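PDB 4R7F: uncharacterized protein from Parabacteroides merdae, which is of unknown function but folds into three immunoglobulin-like beta-sandwich domains, the first related in sequence to the N-terminal domain of type 9 secretion system plug proteins. Local coordinates for residues Y379-P382 against Y387-L390; V57-C60 against Q66-L69; R225-L230 against V251-D256. One frame throughout, in Å; residues are numbered along the deposited sequence.

Contact 1: residues Y379-P382 against Y387-L390; sequences YYRP and YDRL
Tyr379 turns its CG anti to its own carbonyl carbon (chi1 -63°), while Leu390 sets CG anti to the backbone N (chi1 175°), and these two torsions lay a methyl over a ring. Leu390 CD1 sits 3.9 Å from the centroid of the Tyr379 ring, a CH-pi contact shifted toward the rim near CE1; beyond the ring, Tyr379 OH bonds to Asn115. The backbones form the turn end of the beta hairpin of strands 373-380 and 389-397. Tyr379 and Leu390 are a non-hydrogen-bonded antiparallel pair, and Tyr380 and Arg389 the hydrogen-bonded pair beside it: Tyr380 N donates to Arg389 O at 2.6 Å, and Arg389 N returns to Tyr380 O at 3.1 Å. Arg389 O also receives the CA-H of Tyr379. On that pair's face of the sheet, Tyr380 and Arg389 run side by side in the same direction, Arg389 NH1 reaching the ring edge 3.8 Å from Tyr380 CE2, with Arg389 NE held by Glu139. Past the paired residues, one water donates to Tyr380 O and to Tyr387 O, 2.8 Å from each. The extended Arg381 chain crosses Asp388 at about a right angle, Arg381 CD lying 3.0 Å from Asp388 OD1. Arg381 NH1 stays 4.0 Å from Asp388 OD1, beyond a salt bridge; OD1 pairs with Lys182, OD2 accepts from Ala62 N, and Arg381 NE bonds to Ala385 O.

Contact 2: residues V57-C60 against Q66-L69; sequences VVHC and QSQL
His59, next to last in strand 53-60, meets the ST turn of Ser67, whose OG accepts from Leu69 N at 3.2 Å as the chain leaves the strand for helix 71-74. Along the His59 side chain, CB lies 3.8 Å from Ser67 OG, and CG is about as close to the same oxygen. Next comes ND1, hydrogen-bonded to Ser67 OG at 2.8 Å and nearly straight at 164°; either atom could be the donor. Ser67 CB lies at the ring edge, in plane, whereas Leu69 CD1 rides over one face, a CH-pi contact 3.9 Å from the centroid and displaced toward ND1. His59 CE1 lies 3.8 Å from Leu69 CD1. At the tip NE2 bonds to Ser113 O, so both ring nitrogens have polar partners and the imidazole's rotation is fixed. Tyr116 and Tyr387 pack their rings against it. The His59 backbone is used too: Ser67 N donates to His59 O at 2.9 Å, beside the single bridge of Cys60 with Gln66. The extended Gln66 chain crosses Val58 at about a right angle, its CG 3.7 Å from Val58 CG1. One water donates to Leu69 O. It also donates to His59 O, 3.0 Å away.

Contact 3: residues R225-L230 against V251-D256; sequences RRMEFL and VELMTD
The side chains of Arg225 and Asp256 pass one another running opposite ways, with the guanidinium and carboxylate planes turned 46° apart. The guanidinium therefore reaches the acid from beside its stem: NH1 comes to 3.4 Å from Asp256 CB and forms a long salt bridge of 3.6 Å with Asp256 OD1. A water completes the link, accepting from Arg225 NH1 at 3.0 Å and donating to Asp256 OD1 at 2.8 Å. Both charges have further partners: Arg225 NE pairs with Glu364, while Asp256 OD1 bonds to His238 and OD2 to the hydroxyls of Tyr346 and Tyr348. So many polar groups round a buried carboxylate would probably favour its charged form. The two segments run almost oppositely, 165° apart, but belong to different sheets: strand 225-228 pairs with 342-352, strand 248-253 with 239-245 and 290-298. Met227 CA stays 7.8 Å from Leu253 CA, and side chains, with one bridging water, fill the gap, consistent with the face-to-face sheets of an immunoglobulin-like beta-sandwich. In its middle, Met227, a selenomethionine, crosses Leu253 at about a right angle, though the detail of their close approach is doubtful. Farther along, Phe229 places its ring between its own backbone N and carbonyl carbon (chi1 62°), and Val251 CG2 comes at a slant to this ring, 3.9 Å from Phe229 CD2. Val293 also packs on Phe229, and Phe295 on Leu253, both from strand 290-298. At the polar end, the Arg225 side chain lies about 11 Å from a bound magnesium ion.

Overall arrangement
Along the chain the order is contact 2, contact 3, contact 1, each closed before the next opens. Contacts 1 and 2 nevertheless lie together, their centres about 13 Å apart: Tyr387 CD2 meets His59 CE1 at 3.6 Å, so the hairpin of strands 373-380 and 389-397 packs against the loop leaving strand 53-60. Late sequence is thus folded back onto the first, plug-like domain, and the sheet it joins with strand 181-187 abuts that domain. Contact 3 sits on the opposite side of the chain's centre, about 43 Å from contact 1 and about 40 Å from contact 2 between centres. Contacts 1 and 2 thus probably belong to an interface between domains, contact 3 to the inside of another sandwich.

Contact 1: residues Y379-P382 against Y387-L390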
ATOM      1  N   TYR A 379     -12.718  10.158  17.606  1.00 28.39           N
ATOM      2  CA  TYR A 379     -12.742  10.322  19.037  1.00 28.23           C
ATOM      3  C   TYR A 379     -14.188  10.355  19.527  1.00 31.11           C
ATOM      4  O   TYR A 379     -15.086  10.816  18.816  1.00 27.14           O
ATOM      5  CB  TYR A 379     -12.077  11.642  19.422  1.00 32.15           C
ATOM      6  CG  TYR A 379     -10.638  11.710  19.067  1.00 26.47           C
ATOM      7  CD1 TYR A 379      -9.669  11.264  19.937  1.00 28.44           C
ATOM      8  CD2 TYR A 379     -10.237  12.171  17.842  1.00 27.16           C
ATOM      9  CE1 TYR A 379      -8.325  11.334  19.610  1.00 30.02           C
ATOM     10  CE2 TYR A 379      -8.910  12.207  17.493  1.00 25.02           C
ATOM     11  CZ  TYR A 379      -7.954  11.809  18.377  1.00 30.80           C
ATOM     12  OH  TYR A 379      -6.616  11.836  17.994  1.00 29.13           O
ATOM     13  N   TYR A 380     -14.417   9.871  20.745  1.00 28.09           N
ATOM     14  CA  TYR A 380     -15.788   9.649  21.208  1.00 31.66           C
ATOM     15  C   TYR A 380     -15.921  10.258  22.558  1.00 31.94           C
ATOM     16  O   TYR A 380     -15.121   9.938  23.454  1.00 34.78           O
ATOM     17  CB  TYR A 380     -16.088   8.155  21.325  1.00 29.68           C
ATOM     18  CG  TYR A 380     -17.374   7.769  22.058  1.00 29.07           C
ATOM     19  CD1 TYR A 380     -18.612   8.206  21.601  1.00 37.64           C
ATOM     20  CD2 TYR A 380     -17.367   6.856  23.113  1.00 28.65           C
ATOM     21  CE1 TYR A 380     -19.804   7.798  22.207  1.00 37.82           C
ATOM     22  CE2 TYR A 380     -18.559   6.445  23.744  1.00 28.72           C
ATOM     23  CZ  TYR A 380     -19.775   6.933  23.286  1.00 34.16           C
ATOM     24  OH  TYR A 380     -20.978   6.580  23.859  1.00 35.12           O
ATOM     25  N   ARG A 381     -16.925  11.130  22.703  1.00 37.69           N
ATOM     26  CA  ARG A 381     -17.230  11.728  23.999  1.00 36.66           C
ATOM     27  C   ARG A 381     -18.692  12.021  24.266  1.00 35.42           C
ATOM     28  O   ARG A 381     -19.201  13.101  23.947  1.00 36.59           O
ATOM     29  CB  ARG A 381     -16.436  12.977  24.197  1.00 35.53           C
ATOM     30  CG  ARG A 381     -16.496  13.410  25.637  1.00 42.96           C
ATOM     31  CD  ARG A 381     -15.363  14.310  25.934  1.00 47.14           C
ATOM     32  NE  ARG A 381     -15.588  14.975  27.185  1.00 51.30           N
ATOM     33  CZ  ARG A 381     -14.822  15.960  27.628  1.00 52.00           C
ATOM     34  NH1 ARG A 381     -13.760  16.361  26.927  1.00 42.31           N
ATOM     35  NH2 ARG A 381     -15.112  16.523  28.782  1.00 47.46           N
ATOM     36  N   PRO A 382     -19.373  11.062  24.885  1.00 34.44           N
ATOM     37  CA  PRO A 382     -20.797  11.251  25.210  1.00 42.87           C
ATOM     38  C   PRO A 382     -20.958  12.207  26.392  1.00 38.17           C
ATOM     39  O   PRO A 382     -19.981  12.444  27.095  1.00 28.30           O
ATOM     40  CB  PRO A 382     -21.244   9.838  25.600  1.00 45.53           C
ATOM     41  CG  PRO A 382     -20.021   9.228  26.231  1.00 39.51           C
ATOM     42  CD  PRO A 382     -18.815   9.849  25.510  1.00 37.77           C
ATOM     43  N   TYR A 387     -13.361  12.737  29.187  1.00 40.99           N
ATOM     44  CA  TYR A 387     -12.243  12.761  28.230  1.00 32.74           C
ATOM     45  C   TYR A 387     -12.631  12.136  26.892  1.00 40.16           C
ATOM     46  O   TYR A 387     -13.637  11.426  26.786  1.00 45.92           O
ATOM     47  CB  TYR A 387     -10.999  12.069  28.793  1.00 31.07           C
ATOM     48  CG  TYR A 387     -11.080  10.567  28.805  1.00 34.62           C
ATOM     49  CD1 TYR A 387     -11.882   9.898  29.740  1.00 43.53           C
ATOM     50  CD2 TYR A 387     -10.401   9.806  27.857  1.00 34.16           C
ATOM     51  CE1 TYR A 387     -12.001   8.505  29.729  1.00 47.53           C
ATOM     52  CE2 TYR A 387     -10.499   8.410  27.848  1.00 38.69           C
ATOM     53  CZ  TYR A 387     -11.291   7.764  28.788  1.00 35.65           C
ATOM     54  OH  TYR A 387     -11.377   6.388  28.797  1.00 34.01           O
ATOM     55  N   ASP A 388     -11.835  12.449  25.874  1.00 37.47           N
ATOM     56  CA  ASP A 388     -12.041  11.965  24.527  1.00 33.53           C
ATOM     57  C   ASP A 388     -11.326  10.628  24.344  1.00 37.13           C
ATOM     58  O   ASP A 388     -10.087  10.565  24.342  1.00 33.89           O
ATOM     59  CB  ASP A 388     -11.466  12.941  23.511  1.00 34.97           C
ATOM     60  CG  ASP A 388     -12.295  14.204  23.348  1.00 39.29           C
ATOM     61  OD1 ASP A 388     -13.519  14.168  23.536  1.00 41.69           O
ATOM     62  OD2 ASP A 388     -11.712  15.248  22.988  1.00 35.69           O
ATOM     63  N   ARG A 389     -12.122   9.576  24.161  1.00 36.79           N
ATOM     64  CA  ARG A 389     -11.611   8.268  23.751  1.00 35.49           C
ATOM     65  C   ARG A 389     -11.385   8.237  22.270  1.00 30.19           C
ATOM     66  O   ARG A 389     -12.127   8.867  21.504  1.00 36.39           O
ATOM     67  CB  ARG A 389     -12.597   7.169  24.118  1.00 33.40           C
ATOM     68  CG  ARG A 389     -12.736   6.983  25.619  1.00 36.45           C
ATOM     69  CD  ARG A 389     -14.020   6.259  25.969  1.00 42.09           C
ATOM     70  NE  ARG A 389     -13.978   4.861  25.538  1.00 38.64           N
ATOM     71  CZ  ARG A 389     -15.031   4.047  25.573  1.00 37.05           C
ATOM     72  NH1 ARG A 389     -16.205   4.506  25.960  1.00 36.32           N
ATOM     73  NH2 ARG A 389     -14.934   2.782  25.197  1.00 31.11           N
ATOM     74  N   LEU A 390     -10.362   7.494  21.878  1.00 27.85           N
ATOM     75  CA  LEU A 390     -10.069   7.281  20.503  1.00 29.38           C
ATOM     76  C   LEU A 390     -10.565   5.873  20.169  1.00 30.35           C
ATOM     77  O   LEU A 390      -9.940   4.892  20.553  1.00 30.68           O
ATOM     78  CB  LEU A 390      -8.562   7.438  20.290  1.00 27.19           C
ATOM     79  CG  LEU A 390      -8.012   7.139  18.901  1.00 27.53           C
ATOM     80  CD1 LEU A 390      -8.737   7.994  17.893  1.00 31.00           C
ATOM     81  CD2 LEU A 390      -6.506   7.352  18.780  1.00 29.35           C
TER
HETATM   82  O   HOH W   1     -15.408   9.298  26.137  1.00 41.44           O

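Contact 2: residues V57-C60 against Q66-L69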
ATOM      1  N   VAL A  57       4.084  12.031  31.133  1.00 41.36           N
ATOM      2  CA  VAL A  57       3.004  11.645  30.253  1.00 39.95           C
ATOM      3  C   VAL A  57       1.843  12.623  30.440  1.00 42.64           C
ATOM      4  O   VAL A  57       1.357  12.835  31.564  1.00 40.38           O
ATOM      5  CB  VAL A  57       2.585  10.196  30.548  1.00 38.90           C
ATOM      6  CG1 VAL A  57       1.510   9.719  29.596  1.00 41.75           C
ATOM      7  CG2 VAL A  57       3.801   9.294  30.433  1.00 42.47           C
ATOM      8  N   VAL A  58       1.413  13.237  29.337  1.00 40.24           N
ATOM      9  CA  VAL A  58       0.274  14.156  29.361  1.00 33.33           C
ATOM     10  C   VAL A  58      -0.847  13.560  28.542  1.00 38.63           C
ATOM     11  O   VAL A  58      -0.675  13.235  27.365  1.00 33.25           O
ATOM     12  CB  VAL A  58       0.606  15.545  28.802  1.00 34.96           C
ATOM     13  CG1 VAL A  58      -0.639  16.402  28.780  1.00 37.50           C
ATOM     14  CG2 VAL A  58       1.688  16.242  29.629  1.00 37.89           C
ATOM     15  N   HIS A  59      -2.002  13.395  29.171  1.00 40.03           N
ATOM     16  CA  HIS A  59      -3.140  12.918  28.449  1.00 37.40           C
ATOM     17  C   HIS A  59      -3.890  14.112  27.837  1.00 40.43           C
ATOM     18  O   HIS A  59      -4.178  15.091  28.545  1.00 32.43           O
ATOM     19  CB  HIS A  59      -4.076  12.109  29.328  1.00 35.56           C
ATOM     20  CG  HIS A  59      -5.180  11.473  28.549  1.00 37.51           C
ATOM     21  ND1 HIS A  59      -6.402  12.081  28.357  1.00 35.82           N
ATOM     22  CD2 HIS A  59      -5.215  10.325  27.834  1.00 36.81           C
ATOM     23  CE1 HIS A  59      -7.162  11.302  27.612  1.00 37.98           C
ATOM     24  NE2 HIS A  59      -6.455  10.245  27.256  1.00 29.53           N
ATOM     25  N   CYS A  60      -4.232  13.992  26.538  1.00 34.59           N
ATOM     26  CA  CYS A  60      -4.871  15.058  25.790  1.00 36.50           C
ATOM     27  C   CYS A  60      -6.202  14.667  25.202  1.00 33.51           C
ATOM     28  O   CYS A  60      -6.490  13.518  24.920  1.00 34.60           O
ATOM     29  CB  CYS A  60      -3.957  15.535  24.648  1.00 40.95           C
ATOM     30  SG  CYS A  60      -2.338  16.116  25.193  1.00 35.59           S
ATOM     31  N   GLN A  66      -4.720  19.566  26.658  1.00 36.84           N
ATOM     32  CA  GLN A  66      -4.670  18.653  27.814  1.00 37.00           C
ATOM     33  C   GLN A  66      -6.051  18.320  28.364  1.00 37.52           C
ATOM     34  O   GLN A  66      -6.890  19.209  28.523  1.00 41.50           O
ATOM     35  CB  GLN A  66      -3.836  19.253  28.926  1.00 32.56           C
ATOM     36  CG  GLN A  66      -3.540  18.283  30.053  1.00 33.11           C
ATOM     37  CD  GLN A  66      -2.522  18.843  31.050  1.00 38.30           C
ATOM     38  OE1 GLN A  66      -2.006  19.948  30.900  1.00 47.03           O
ATOM     39  NE2 GLN A  66      -2.235  18.075  32.059  1.00 35.69           N
ATOM     40  N   SER A  67      -6.290  17.038  28.647  1.00 37.49           N
ATOM     41  CA  SER A  67      -7.582  16.647  29.180  1.00 44.43           C
ATOM     42  C   SER A  67      -7.608  16.991  30.681  1.00 42.77           C
ATOM     43  O   SER A  67      -6.596  17.386  31.250  1.00 37.68           O
ATOM     44  CB  SER A  67      -7.840  15.160  28.935  1.00 38.07           C
ATOM     45  OG  SER A  67      -7.129  14.365  29.852  1.00 34.71           O
ATOM     46  N   GLN A  68      -8.763  16.825  31.307  1.00 38.17           N
ATOM     47  CA  GLN A  68      -8.886  17.027  32.749  1.00 43.86           C
ATOM     48  C   GLN A  68      -8.470  15.784  33.573  1.00 41.35           C
ATOM     49  O   GLN A  68      -8.601  15.775  34.781  1.00 49.64           O
ATOM     50  CB  GLN A  68     -10.320  17.452  33.081  1.00 42.37           C
ATOM     51  CG  GLN A  68     -11.313  16.308  33.017  1.00 52.03           C
ATOM     52  CD  GLN A  68     -12.749  16.771  33.180  1.00 72.72           C
ATOM     53  OE1 GLN A  68     -13.178  17.166  34.274  1.00 66.02           O
ATOM     54  NE2 GLN A  68     -13.507  16.714  32.093  1.00 89.19           N
ATOM     55  N   LEU A  69      -7.957  14.741  32.939  1.00 35.78           N
ATOM     56  CA  LEU A  69      -7.641  13.529  33.664  1.00 40.45           C
ATOM     57  C   LEU A  69      -6.391  13.738  34.479  1.00 45.55           C
ATOM     58  O   LEU A  69      -5.508  14.477  34.050  1.00 45.32           O
ATOM     59  CB  LEU A  69      -7.417  12.337  32.733  1.00 34.21           C
ATOM     60  CG  LEU A  69      -8.557  11.896  31.838  1.00 36.45           C
ATOM     61  CD1 LEU A  69      -8.147  10.602  31.191  1.00 41.36           C
ATOM     62  CD2 LEU A  69      -9.803  11.668  32.675  1.00 38.81           C
TER
HETATM   63  O   HOH W   2      -3.707  15.002  31.476  1.00 48.10           O

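Contact 3: residues R225-L230 against V251-D256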
ATOM      1  N   ARG A 225      10.071  15.631  -2.695  1.00 30.31           N
ATOM      2  CA  ARG A 225      11.424  15.650  -3.179  1.00 31.37           C
ATOM      3  C   ARG A 225      12.263  14.730  -2.324  1.00 34.69           C
ATOM      4  O   ARG A 225      12.000  14.571  -1.110  1.00 28.57           O
ATOM      5  CB  ARG A 225      12.004  17.066  -3.089  1.00 30.11           C
ATOM      6  CG  ARG A 225      11.327  18.086  -3.985  1.00 30.54           C
ATOM      7  CD  ARG A 225      11.651  19.498  -3.527  1.00 29.94           C
ATOM      8  NE  ARG A 225      10.793  20.500  -4.114  1.00 29.85           N
ATOM      9  CZ  ARG A 225      10.993  21.077  -5.294  1.00 28.33           C
ATOM     10  NH1 ARG A 225      12.022  20.748  -6.063  1.00 31.61           N
ATOM     11  NH2 ARG A 225      10.142  21.992  -5.706  1.00 32.10           N
ATOM     12  N   ARG A 226      13.283  14.134  -2.950  1.00 33.97           N
ATOM     13  CA  ARG A 226      14.146  13.167  -2.241  1.00 35.82           C
ATOM     14  C   ARG A 226      15.592  13.508  -2.435  1.00 28.83           C
ATOM     15  O   ARG A 226      15.993  14.107  -3.445  1.00 35.54           O
ATOM     16  CB  ARG A 226      13.878  11.722  -2.675  1.00 38.40           C
ATOM     17  CG  ARG A 226      12.454  11.236  -2.399  1.00 49.38           C
ATOM     18  CD  ARG A 226      11.997  10.146  -3.360  1.00 55.98           C
ATOM     19  NE  ARG A 226      12.874   8.957  -3.357  1.00 68.60           N
ATOM     20  CZ  ARG A 226      13.341   8.328  -4.442  1.00 65.70           C
ATOM     21  NH1 ARG A 226      13.039   8.734  -5.676  1.00 70.57           N
ATOM     22  NH2 ARG A 226      14.119   7.267  -4.296  1.00 95.96           N
HETATM   23  N   MSE A 227      16.366  13.089  -1.440  1.00 28.63           N
HETATM   24  CA  MSE A 227      17.768  13.441  -1.293  1.00 33.68           C
HETATM   25  C   MSE A 227      18.343  12.377  -0.392  1.00 35.56           C
HETATM   26  O   MSE A 227      17.638  11.872   0.479  1.00 34.30           O
HETATM   27  CB  MSE A 227      17.593  14.829  -0.668  1.00 38.69           C
HETATM   28  CG  MSE A 227      18.747  15.459   0.008  1.00 36.59           C
HETATM   29 SE   MSE A 227      19.013  14.791   1.794  0.75 30.72          SE
HETATM   30  CE  MSE A 227      18.335  16.128   3.044  1.00 36.50           C
ATOM     31  N   GLU A 228      19.605  12.005  -0.591  1.00 37.91           N
ATOM     32  CA  GLU A 228      20.267  10.988   0.247  1.00 43.52           C
ATOM     33  C   GLU A 228      21.726  11.315   0.367  1.00 37.29           C
ATOM     34  O   GLU A 228      22.355  11.688  -0.621  1.00 35.03           O
ATOM     35  CB  GLU A 228      20.242   9.601  -0.385  1.00 46.01           C
ATOM     36  CG  GLU A 228      18.898   8.938  -0.568  1.00 73.13           C
ATOM     37  CD  GLU A 228      19.047   7.494  -1.034  1.00 80.96           C
ATOM     38  OE1 GLU A 228      20.139   6.922  -0.811  1.00 56.43           O
ATOM     39  OE2 GLU A 228      18.082   6.942  -1.625  1.00 91.70           O
ATOM     40  N   PHE A 229      22.281  11.121   1.556  1.00 37.04           N
ATOM     41  CA  PHE A 229      23.715  11.296   1.737  1.00 35.25           C
ATOM     42  C   PHE A 229      24.223  10.279   2.734  1.00 41.42           C
ATOM     43  O   PHE A 229      24.359  10.550   3.928  1.00 41.12           O
ATOM     44  CB  PHE A 229      24.098  12.732   2.104  1.00 37.46           C
ATOM     45  CG  PHE A 229      23.514  13.232   3.411  1.00 39.70           C
ATOM     46  CD1 PHE A 229      22.178  13.625   3.503  1.00 29.48           C
ATOM     47  CD2 PHE A 229      24.325  13.381   4.533  1.00 36.45           C
ATOM     48  CE1 PHE A 229      21.668  14.111   4.701  1.00 33.25           C
ATOM     49  CE2 PHE A 229      23.813  13.849   5.733  1.00 36.73           C
ATOM     50  CZ  PHE A 229      22.481  14.214   5.823  1.00 29.89           C
ATOM     51  N   LEU A 230      24.542   9.111   2.186  1.00 40.41           N
ATOM     52  CA  LEU A 230      24.922   7.952   2.949  1.00 45.52           C
ATOM     53  C   LEU A 230      26.422   7.861   3.211  1.00 43.81           C
ATOM     54  O   LEU A 230      26.851   7.061   4.046  1.00 46.08           O
ATOM     55  CB  LEU A 230      24.465   6.701   2.222  1.00 53.09           C
ATOM     56  CG  LEU A 230      22.993   6.609   1.862  1.00 57.34           C
ATOM     57  CD1 LEU A 230      22.726   5.241   1.241  1.00 58.94           C
ATOM     58  CD2 LEU A 230      22.108   6.842   3.075  1.00 54.21           C
ATOM     59  N   VAL A 251      26.914  19.245   2.835  1.00 31.44           N
ATOM     60  CA  VAL A 251      26.261  18.723   1.660  1.00 34.30           C
ATOM     61  C   VAL A 251      25.536  19.794   0.862  1.00 35.63           C
ATOM     62  O   VAL A 251      24.513  20.303   1.312  1.00 37.58           O
ATOM     63  CB  VAL A 251      25.240  17.675   2.043  1.00 29.31           C
ATOM     64  CG1 VAL A 251      24.678  17.035   0.773  1.00 39.23           C
ATOM     65  CG2 VAL A 251      25.872  16.655   2.985  1.00 32.76           C
ATOM     66  N   GLU A 252      26.049  20.114  -0.328  1.00 38.20           N
ATOM     67  CA  GLU A 252      25.365  21.035  -1.223  1.00 39.50           C
ATOM     68  C   GLU A 252      24.380  20.222  -2.054  1.00 40.66           C
ATOM     69  O   GLU A 252      24.779  19.392  -2.865  1.00 34.95           O
ATOM     70  CB  GLU A 252      26.360  21.790  -2.118  1.00 42.08           C
ATOM     71  CG  GLU A 252      25.803  23.091  -2.712  1.00 64.90           C
ATOM     72  CD  GLU A 252      26.372  23.428  -4.100  1.00 75.37           C
ATOM     73  OE1 GLU A 252      27.356  22.779  -4.500  1.00 67.37           O
ATOM     74  OE2 GLU A 252      25.843  24.333  -4.799  1.00 63.32           O
ATOM     75  N   LEU A 253      23.089  20.437  -1.826  1.00 40.12           N
ATOM     76  CA  LEU A 253      22.084  19.775  -2.601  1.00 32.54           C
ATOM     77  C   LEU A 253      21.982  20.504  -3.928  1.00 30.68           C
ATOM     78  O   LEU A 253      22.226  21.710  -4.022  1.00 31.31           O
ATOM     79  CB  LEU A 253      20.715  19.815  -1.914  1.00 32.24           C
ATOM     80  CG  LEU A 253      20.517  19.109  -0.588  1.00 36.32           C
ATOM     81  CD1 LEU A 253      19.091  19.275  -0.047  1.00 41.35           C
ATOM     82  CD2 LEU A 253      20.801  17.666  -0.779  1.00 29.27           C
HETATM   83  N   MSE A 254      21.610  19.744  -4.946  1.00 30.00           N
HETATM   84  CA  MSE A 254      21.284  20.280  -6.246  1.00 32.94           C
HETATM   85  C   MSE A 254      20.157  21.249  -6.084  1.00 33.45           C
HETATM   86  O   MSE A 254      19.374  21.178  -5.128  1.00 30.72           O
HETATM   87  CB  MSE A 254      20.841  19.149  -7.162  1.00 34.50           C
HETATM   88  CG  MSE A 254      22.034  18.274  -7.586  1.00 35.76           C
HETATM   89 SE   MSE A 254      21.337  16.825  -8.722  0.75 39.28          SE
HETATM   90  CE  MSE A 254      23.112  16.062  -9.131  1.00 57.63           C
ATOM     91  N   THR A 255      20.095  22.184  -7.017  1.00 31.60           N
ATOM     92  CA  THR A 255      19.154  23.275  -6.960  1.00 35.11           C
ATOM     93  C   THR A 255      17.744  22.771  -7.236  1.00 35.37           C
ATOM     94  O   THR A 255      17.529  21.944  -8.121  1.00 30.26           O
ATOM     95  CB  THR A 255      19.569  24.386  -7.932  1.00 33.48           C
ATOM     96  OG1 THR A 255      20.827  24.892  -7.495  1.00 41.61           O
ATOM     97  CG2 THR A 255      18.564  25.541  -7.947  1.00 36.93           C
ATOM     98  N   ASP A 256      16.807  23.251  -6.431  1.00 30.84           N
ATOM     99  CA  ASP A 256      15.405  22.911  -6.607  1.00 33.27           C
ATOM    100  C   ASP A 256      14.697  24.046  -7.325  1.00 30.69           C
ATOM    101  O   ASP A 256      15.092  25.191  -7.157  1.00 32.04           O
ATOM    102  CB  ASP A 256      14.744  22.655  -5.245  1.00 29.32           C
ATOM    103  CG  ASP A 256      15.283  21.412  -4.545  1.00 34.66           C
ATOM    104  OD1 ASP A 256      15.502  20.417  -5.256  1.00 39.47           O
ATOM    105  OD2 ASP A 256      15.429  21.408  -3.285  1.00 36.25           O
TER
HETATM  106  O   HOH W   3      13.778  18.337  -6.056  1.00 40.87           O